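Side-chain contacts in manganese-binding protein (Chlamydia trachomatis, PDB 6NSI), which captures iron, manganese or nickel ions, with a preference for ferrous iron, and hands them to the membrane permease of an ABC importer: residues His102-Met107 with Tyr258-Cys263; Glu144-Trp149 with Asn265-Phe270. One frame throughout, in Å; residues are numbered along the deposited sequence.

Interaction 1: His102-Met107 with Tyr258-Cys263. With FE (Fe (III) ion), chain B.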
loop_
_atom_site.group_PDB
_atom_site.type_symbol
_atom_site.label_atom_id
_atom_site.label_comp_id
_atom_site.label_asym_id
_atom_site.label_seq_id
_atom_site.Cartn_x
_atom_site.Cartn_y
_atom_site.Cartn_z
ATOM N N HIS A 102 4.098 -3.691 -0.346
ATOM C CA HIS A 102 3.180 -2.565 -0.523
ATOM C C HIS A 102 2.400 -2.613 -1.826
ATOM O O HIS A 102 2.359 -1.614 -2.555
ATOM C CB HIS A 102 3.949 -1.240 -0.447
ATOM C CG HIS A 102 4.714 -1.071 0.830
ATOM N ND1 HIS A 102 6.029 -1.470 0.972
ATOM C CD2 HIS A 102 4.351 -0.541 2.025
ATOM C CE1 HIS A 102 6.441 -1.193 2.199
ATOM N NE2 HIS A 102 5.445 -0.626 2.854
ATOM N N ILE A 103 1.743 -3.742 -2.121
ATOM C CA ILE A 103 1.056 -3.862 -3.411
ATOM C C ILE A 103 -0.265 -3.108 -3.470
ATOM O O ILE A 103 -0.819 -2.938 -4.564
ATOM C CB ILE A 103 0.818 -5.344 -3.767
ATOM C CG1 ILE A 103 0.047 -6.058 -2.648
ATOM C CG2 ILE A 103 2.154 -6.050 -4.075
ATOM C CD1 ILE A 103 -0.382 -7.525 -2.984
ATOM N N TRP A 104 -0.798 -2.645 -2.335
ATOM C CA TRP A 104 -2.097 -1.978 -2.329
ATOM C C TRP A 104 -2.056 -0.557 -2.885
ATOM O O TRP A 104 -3.113 0.084 -2.965
ATOM C CB TRP A 104 -2.677 -1.946 -0.910
ATOM C CG TRP A 104 -1.755 -1.244 0.069
ATOM C CD1 TRP A 104 -1.693 0.101 0.328
ATOM C CD2 TRP A 104 -0.752 -1.856 0.884
ATOM N NE1 TRP A 104 -0.710 0.363 1.271
ATOM C CE2 TRP A 104 -0.124 -0.821 1.632
ATOM C CE3 TRP A 104 -0.331 -3.177 1.074
ATOM C CZ2 TRP A 104 0.902 -1.076 2.542
ATOM C CZ3 TRP A 104 0.689 -3.426 1.981
ATOM C CH2 TRP A 104 1.295 -2.380 2.702
ATOM N N THR A 105 -0.884 -0.033 -3.251
ATOM C CA THR A 105 -0.828 1.253 -3.940
ATOM C C THR A 105 -0.941 1.115 -5.448
ATOM O O THR A 105 -1.025 2.135 -6.141
ATOM C CB THR A 105 0.474 1.995 -3.627
ATOM O OG1 THR A 105 1.573 1.310 -4.248
ATOM C CG2 THR A 105 0.703 2.089 -2.094
ATOM N N ASP A 106 -0.899 -0.108 -5.971
ATOM C CA ASP A 106 -1.100 -0.364 -7.389
ATOM C C ASP A 106 -2.516 -0.929 -7.513
ATOM O O ASP A 106 -2.773 -2.074 -7.125
ATOM C CB ASP A 106 -0.016 -1.315 -7.907
ATOM C CG ASP A 106 -0.235 -1.753 -9.364
ATOM O OD1 ASP A 106 -1.394 -1.738 -9.838
ATOM O OD2 ASP A 106 0.758 -2.145 -10.028
ATOM N N MET A 107 -3.435 -0.109 -8.029
ATOM C CA MET A 107 -4.856 -0.453 -8.037
ATOM C C MET A 107 -5.174 -1.632 -8.954
ATOM O O MET A 107 -6.189 -2.303 -8.749
ATOM C CB MET A 107 -5.677 0.782 -8.427
ATOM C CG MET A 107 -7.207 0.603 -8.338
ATOM S SD MET A 107 -7.878 0.264 -6.686
ATOM C CE MET A 107 -7.339 1.674 -5.711
ATOM N N TYR A 258 -0.659 8.559 2.709
ATOM C CA TYR A 258 -0.958 7.423 3.575
ATOM C C TYR A 258 -0.297 6.196 2.970
ATOM O O TYR A 258 -0.751 5.681 1.946
ATOM C CB TYR A 258 -2.462 7.258 3.753
ATOM C CG TYR A 258 -3.015 8.403 4.565
ATOM C CD1 TYR A 258 -3.216 9.660 3.986
ATOM C CD2 TYR A 258 -3.297 8.253 5.914
ATOM C CE1 TYR A 258 -3.701 10.728 4.733
ATOM C CE2 TYR A 258 -3.778 9.314 6.661
ATOM C CZ TYR A 258 -3.978 10.546 6.067
ATOM O OH TYR A 258 -4.462 11.602 6.821
ATOM N N SER A 259 0.788 5.751 3.599
ATOM C CA SER A 259 1.594 4.652 3.085
ATOM C C SER A 259 1.123 3.300 3.622
ATOM O O SER A 259 0.800 2.390 2.854
ATOM C CB SER A 259 3.057 4.882 3.473
ATOM O OG SER A 259 3.155 4.954 4.890
ATOM N N ASP A 260 1.103 3.148 4.944
ATOM C CA ASP A 260 0.870 1.861 5.578
ATOM C C ASP A 260 -0.509 1.774 6.215
ATOM O O ASP A 260 -0.820 0.781 6.891
ATOM C CB ASP A 260 1.952 1.592 6.622
ATOM C CG ASP A 260 3.310 1.263 6.005
ATOM O OD1 ASP A 260 3.380 0.824 4.825
ATOM O OD2 ASP A 260 4.318 1.437 6.722
ATOM N N ASN A 261 -1.341 2.794 6.034
ATOM C CA ASN A 261 -2.626 2.821 6.707
ATOM C C ASN A 261 -3.619 3.571 5.830
ATOM O O ASN A 261 -3.313 3.964 4.703
ATOM C CB ASN A 261 -2.512 3.438 8.110
ATOM C CG ASN A 261 -2.156 4.933 8.085
ATOM O OD1 ASN A 261 -1.608 5.444 7.108
ATOM N ND2 ASN A 261 -2.443 5.627 9.182
ATOM N N VAL A 262 -4.808 3.753 6.386
ATOM C CA VAL A 262 -5.989 4.354 5.712
ATOM C C VAL A 262 -6.445 5.597 6.488
ATOM O O VAL A 262 -6.286 5.602 7.692
ATOM C CB VAL A 262 -7.075 3.265 5.687
ATOM C CG1 VAL A 262 -8.491 3.766 5.886
ATOM C CG2 VAL A 262 -6.945 2.318 4.516
ATOM N N CYS A 263 -6.959 6.615 5.799
ATOM C CA CYS A 263 -7.502 7.798 6.500
ATOM C C CYS A 263 -8.960 7.516 6.874
ATOM O O CYS A 263 -9.180 7.091 7.978
ATOM C CB CYS A 263 -7.438 9.030 5.617
ATOM S SG CYS A 263 -7.778 10.554 6.525
HETATM FE FE FE B . 5.360 0.298 4.835
#
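The indole of Trp104 meets the 258-263 loop with its edge: Ser259 O and Asp260 OD1 both lie at that rim, near the ring plane, while His102 CA rests 3.6 Å above one face, offset toward the rim. The imidazole of His102 likewise presents an edge to Asp260, and its plane is only 14° from that of the carboxylate. The two groups meet at a common metal, the iron ion. His102 NE2 binds the iron at 2.2 Å; Asp260 grips it with both oxygens, OD1 at 2.0 Å and OD2 at 2.4 Å from the metal, an uneven bidentate clasp. NE2 of His102 and OD1 of Asp260 are 3.2 Å apart as neighbours in the coordination shell, not as a hydrogen-bonded pair. On the far side of the imidazole, ND1 is hydrogen-bonded to Asp100, a second-shell carboxylate whose bond is consistent with a restrained ring and would probably make it a stronger donor to the metal.

Beside the site, Trp104 NE1 gives a hydrogen bond to Ser259 O, 3.0 Å long and 147° at the hydrogen. The acceptor lies almost in the indole plane. Trp104 CG sits between its backbone N and carbonyl carbon (chi1 58°), a setting that sends NE1 toward the carbonyl just before Asp260. The hydroxyl of Ser259 is engaged elsewhere, with Glu229. His36 and His168 complete the iron site, a buried three-histidine, one-carboxylate site of the kind found in manganese- and iron-binding members of the solute-binding protein 9 family, to which this protein probably belongs.

Interaction 2: Glu144-Trp149 with Asn265-Phe270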
loop_
_atom_site.group_PDB
_atom_site.type_symbol
_atom_site.label_atom_id
_atom_site.label_comp_id
_atom_site.label_asym_id
_atom_site.label_seq_id
_atom_site.Cartn_x
_atom_site.Cartn_y
_atom_site.Cartn_z
ATOM N N GLU A 144 -11.309 -0.813 -11.261
ATOM C CA GLU A 144 -10.751 -0.633 -12.595
ATOM C C GLU A 144 -10.924 0.804 -13.058
ATOM O O GLU A 144 -10.009 1.387 -13.650
ATOM C CB GLU A 144 -11.385 -1.622 -13.573
ATOM C CG GLU A 144 -10.863 -3.035 -13.345
ATOM C CD GLU A 144 -11.622 -4.109 -14.105
ATOM O OE1 GLU A 144 -12.713 -3.813 -14.648
ATOM O OE2 GLU A 144 -11.124 -5.261 -14.143
ATOM N N GLU A 145 -12.073 1.411 -12.761
ATOM C CA GLU A 145 -12.254 2.808 -13.129
ATOM C C GLU A 145 -11.326 3.709 -12.321
ATOM O O GLU A 145 -10.729 4.651 -12.864
ATOM C CB GLU A 145 -13.710 3.219 -12.933
ATOM C CG GLU A 145 -14.015 4.597 -13.473
ATOM C CD GLU A 145 -15.470 4.944 -13.326
ATOM O OE1 GLU A 145 -16.259 4.019 -13.029
ATOM O OE2 GLU A 145 -15.822 6.134 -13.496
ATOM N N LEU A 146 -11.205 3.430 -11.022
ATOM C CA LEU A 146 -10.238 4.111 -10.167
ATOM C C LEU A 146 -8.825 4.031 -10.740
ATOM O O LEU A 146 -8.089 5.025 -10.750
ATOM C CB LEU A 146 -10.292 3.482 -8.779
ATOM C CG LEU A 146 -10.036 4.277 -7.509
ATOM C CD1 LEU A 146 -10.433 5.729 -7.677
ATOM C CD2 LEU A 146 -10.806 3.605 -6.353
ATOM N N ASP A 147 -8.436 2.853 -11.237
ATOM C CA ASP A 147 -7.095 2.667 -11.788
ATOM C C ASP A 147 -6.886 3.500 -13.053
ATOM O O ASP A 147 -5.839 4.142 -13.216
ATOM C CB ASP A 147 -6.855 1.177 -12.057
ATOM C CG ASP A 147 -5.504 0.906 -12.670
ATOM O OD1 ASP A 147 -4.473 1.140 -11.990
ATOM O OD2 ASP A 147 -5.468 0.484 -13.842
ATOM N N ARG A 148 -7.867 3.494 -13.963
ATOM C CA ARG A 148 -7.786 4.336 -15.153
ATOM C C ARG A 148 -7.682 5.805 -14.772
ATOM O O ARG A 148 -6.883 6.551 -15.355
ATOM C CB ARG A 148 -9.016 4.117 -16.051
ATOM C CG ARG A 148 -8.985 2.853 -16.899
ATOM C CD ARG A 148 -10.084 2.849 -17.985
ATOM N NE ARG A 148 -11.433 2.971 -17.430
ATOM C CZ ARG A 148 -12.141 1.959 -16.922
ATOM N NH1 ARG A 148 -11.633 0.730 -16.883
ATOM N NH2 ARG A 148 -13.360 2.180 -16.439
ATOM N N TRP A 149 -8.513 6.244 -13.819
ATOM C CA TRP A 149 -8.475 7.629 -13.356
ATOM C C TRP A 149 -7.099 7.997 -12.809
ATOM O O TRP A 149 -6.579 9.083 -13.091
ATOM C CB TRP A 149 -9.544 7.854 -12.284
ATOM C CG TRP A 149 -9.365 9.159 -11.550
ATOM C CD1 TRP A 149 -9.725 10.406 -11.986
ATOM C CD2 TRP A 149 -8.760 9.345 -10.262
ATOM N NE1 TRP A 149 -9.400 11.352 -11.042
ATOM C CE2 TRP A 149 -8.802 10.729 -9.976
ATOM C CE3 TRP A 149 -8.195 8.473 -9.321
ATOM C CZ2 TRP A 149 -8.289 11.270 -8.785
ATOM C CZ3 TRP A 149 -7.697 9.001 -8.133
ATOM C CH2 TRP A 149 -7.746 10.393 -7.875
ATOM N N ASN A 265 -11.296 5.582 4.510
ATOM C CA ASN A 265 -11.474 4.252 3.880
ATOM C C ASN A 265 -10.354 4.072 2.857
ATOM O O ASN A 265 -9.837 5.069 2.373
ATOM C CB ASN A 265 -12.850 4.058 3.255
ATOM C CG ASN A 265 -13.075 4.948 2.060
ATOM O OD1 ASN A 265 -12.715 4.597 0.957
ATOM N ND2 ASN A 265 -13.674 6.100 2.282
ATOM N N TYR A 266 -10.042 2.832 2.528
ATOM C CA TYR A 266 -8.930 2.565 1.619
ATOM C C TYR A 266 -9.108 3.294 0.291
ATOM O O TYR A 266 -8.133 3.797 -0.284
ATOM C CB TYR A 266 -8.778 1.060 1.386
ATOM C CG TYR A 266 -8.004 0.708 0.122
ATOM C CD1 TYR A 266 -6.615 0.748 0.103
ATOM C CD2 TYR A 266 -8.670 0.348 -1.055
ATOM C CE1 TYR A 266 -5.902 0.436 -1.044
ATOM C CE2 TYR A 266 -7.962 0.036 -2.218
ATOM C CZ TYR A 266 -6.576 0.081 -2.205
ATOM O OH TYR A 266 -5.856 -0.220 -3.353
ATOM N N PHE A 267 -10.345 3.372 -0.207
ATOM C CA PHE A 267 -10.560 3.886 -1.557
ATOM C C PHE A 267 -10.354 5.393 -1.610
ATOM O O PHE A 267 -9.641 5.897 -2.480
ATOM C CB PHE A 267 -11.955 3.495 -2.057
ATOM C CG PHE A 267 -12.161 2.013 -2.115
ATOM C CD1 PHE A 267 -11.681 1.277 -3.193
ATOM C CD2 PHE A 267 -12.790 1.342 -1.068
ATOM C CE1 PHE A 267 -11.834 -0.095 -3.245
ATOM C CE2 PHE A 267 -12.946 -0.032 -1.113
ATOM C CZ PHE A 267 -12.468 -0.752 -2.207
ATOM N N SER A 268 -10.967 6.128 -0.680
ATOM C CA SER A 268 -10.745 7.565 -0.603
ATOM C C SER A 268 -9.278 7.890 -0.328
ATOM O O SER A 268 -8.783 8.937 -0.759
ATOM C CB SER A 268 -11.640 8.171 0.483
ATOM O OG SER A 268 -13.007 7.830 0.271
ATOM N N THR A 269 -8.579 7.013 0.394
ATOM C CA THR A 269 -7.162 7.230 0.685
ATOM C C THR A 269 -6.323 7.145 -0.587
ATOM O O THR A 269 -5.459 7.998 -0.830
ATOM C CB THR A 269 -6.674 6.210 1.716
ATOM O OG1 THR A 269 -7.403 6.380 2.936
ATOM C CG2 THR A 269 -5.188 6.431 1.990
ATOM N N PHE A 270 -6.569 6.118 -1.408
ATOM C CA PHE A 270 -5.929 6.021 -2.717
ATOM C C PHE A 270 -6.184 7.282 -3.537
ATOM O O PHE A 270 -5.257 7.861 -4.125
ATOM C CB PHE A 270 -6.438 4.771 -3.446
ATOM C CG PHE A 270 -5.901 4.618 -4.850
ATOM C CD1 PHE A 270 -4.667 4.019 -5.071
ATOM C CD2 PHE A 270 -6.647 5.055 -5.952
ATOM C CE1 PHE A 270 -4.172 3.869 -6.358
ATOM C CE2 PHE A 270 -6.164 4.903 -7.253
ATOM C CZ PHE A 270 -4.924 4.311 -7.456
#
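Apolar contacts carry the meeting of Leu146 with Phe270 and Phe267. Leu146 points toward the opposing helix and divides its branched end between the two rings: CG lies 3.8 Å from CD2 of Phe270 and 3.9 Å from CE2 of the same ring, whereas its methyl CD2 reaches CD1 of Phe267 at 4.0 Å. Against Phe270 the leucine slides past in the opposite direction, arriving obliquely to the ring; toward Phe267 it crosses at about a right angle, with the methyl at the ring edge, near its plane. Phe270 has CG anti to its backbone N (chi1 177°), which extends the ring toward helix 129-154. There it also meets Trp149, more loosely, with Phe270 CE2 4.5 Å from CZ3 at the indole's edge.

These side chains join helix 129-154, probably the long linking helix that spans both lobes in this family, to the first turn of helix 266-280. The short segments run nearly parallel, 13° between their directions, and their axes come no nearer than 11.8 Å, a wide separation bridged by large side chains. Met107, at the start of helix 107-124, touches both Leu146 and Phe270.

No hydrogen bond crosses between the segments; those nearby stay within 265-270 or reach other parts of the chain. Asn265 is the N-cap of helix 266-280: its OD1 accepts from Ser268 N at 2.8 Å, with an angle of 169° at the hydrogen, although the donor stands above the carbonyl plane. In return Asn265 ND2 donates to Ser268 OG over 2.7 Å, giving the cap a reciprocal side-chain bond. Trp149 NE1 bonds to the backbone O of Leu286, tying the indole to the C-terminal tail, while Asp147 forms a salt bridge with Arg177 and a hydrogen bond with Tyr178.

How the interactions relate
From the N terminus, residues 102-107 come first, leading into helix 107-124; 144-149 follows on helix 129-154. The chain then travels through more than a hundred residues before returning at 258-263, where interaction 1 closes its loop, and at 265-270, where interaction 2 closes the second. The segments alternate, so the loops cross rather than nest. The contacts lie about 11 Å apart, centre to centre, and direct bonds connect them: Trp104 O probably pairs with Tyr266 OH at 2.8 Å, and Cys263 N with Thr269 OG1 at 2.9 Å. Together they tie the iron-binding loops to helices 107-124, 129-154 and 266-280.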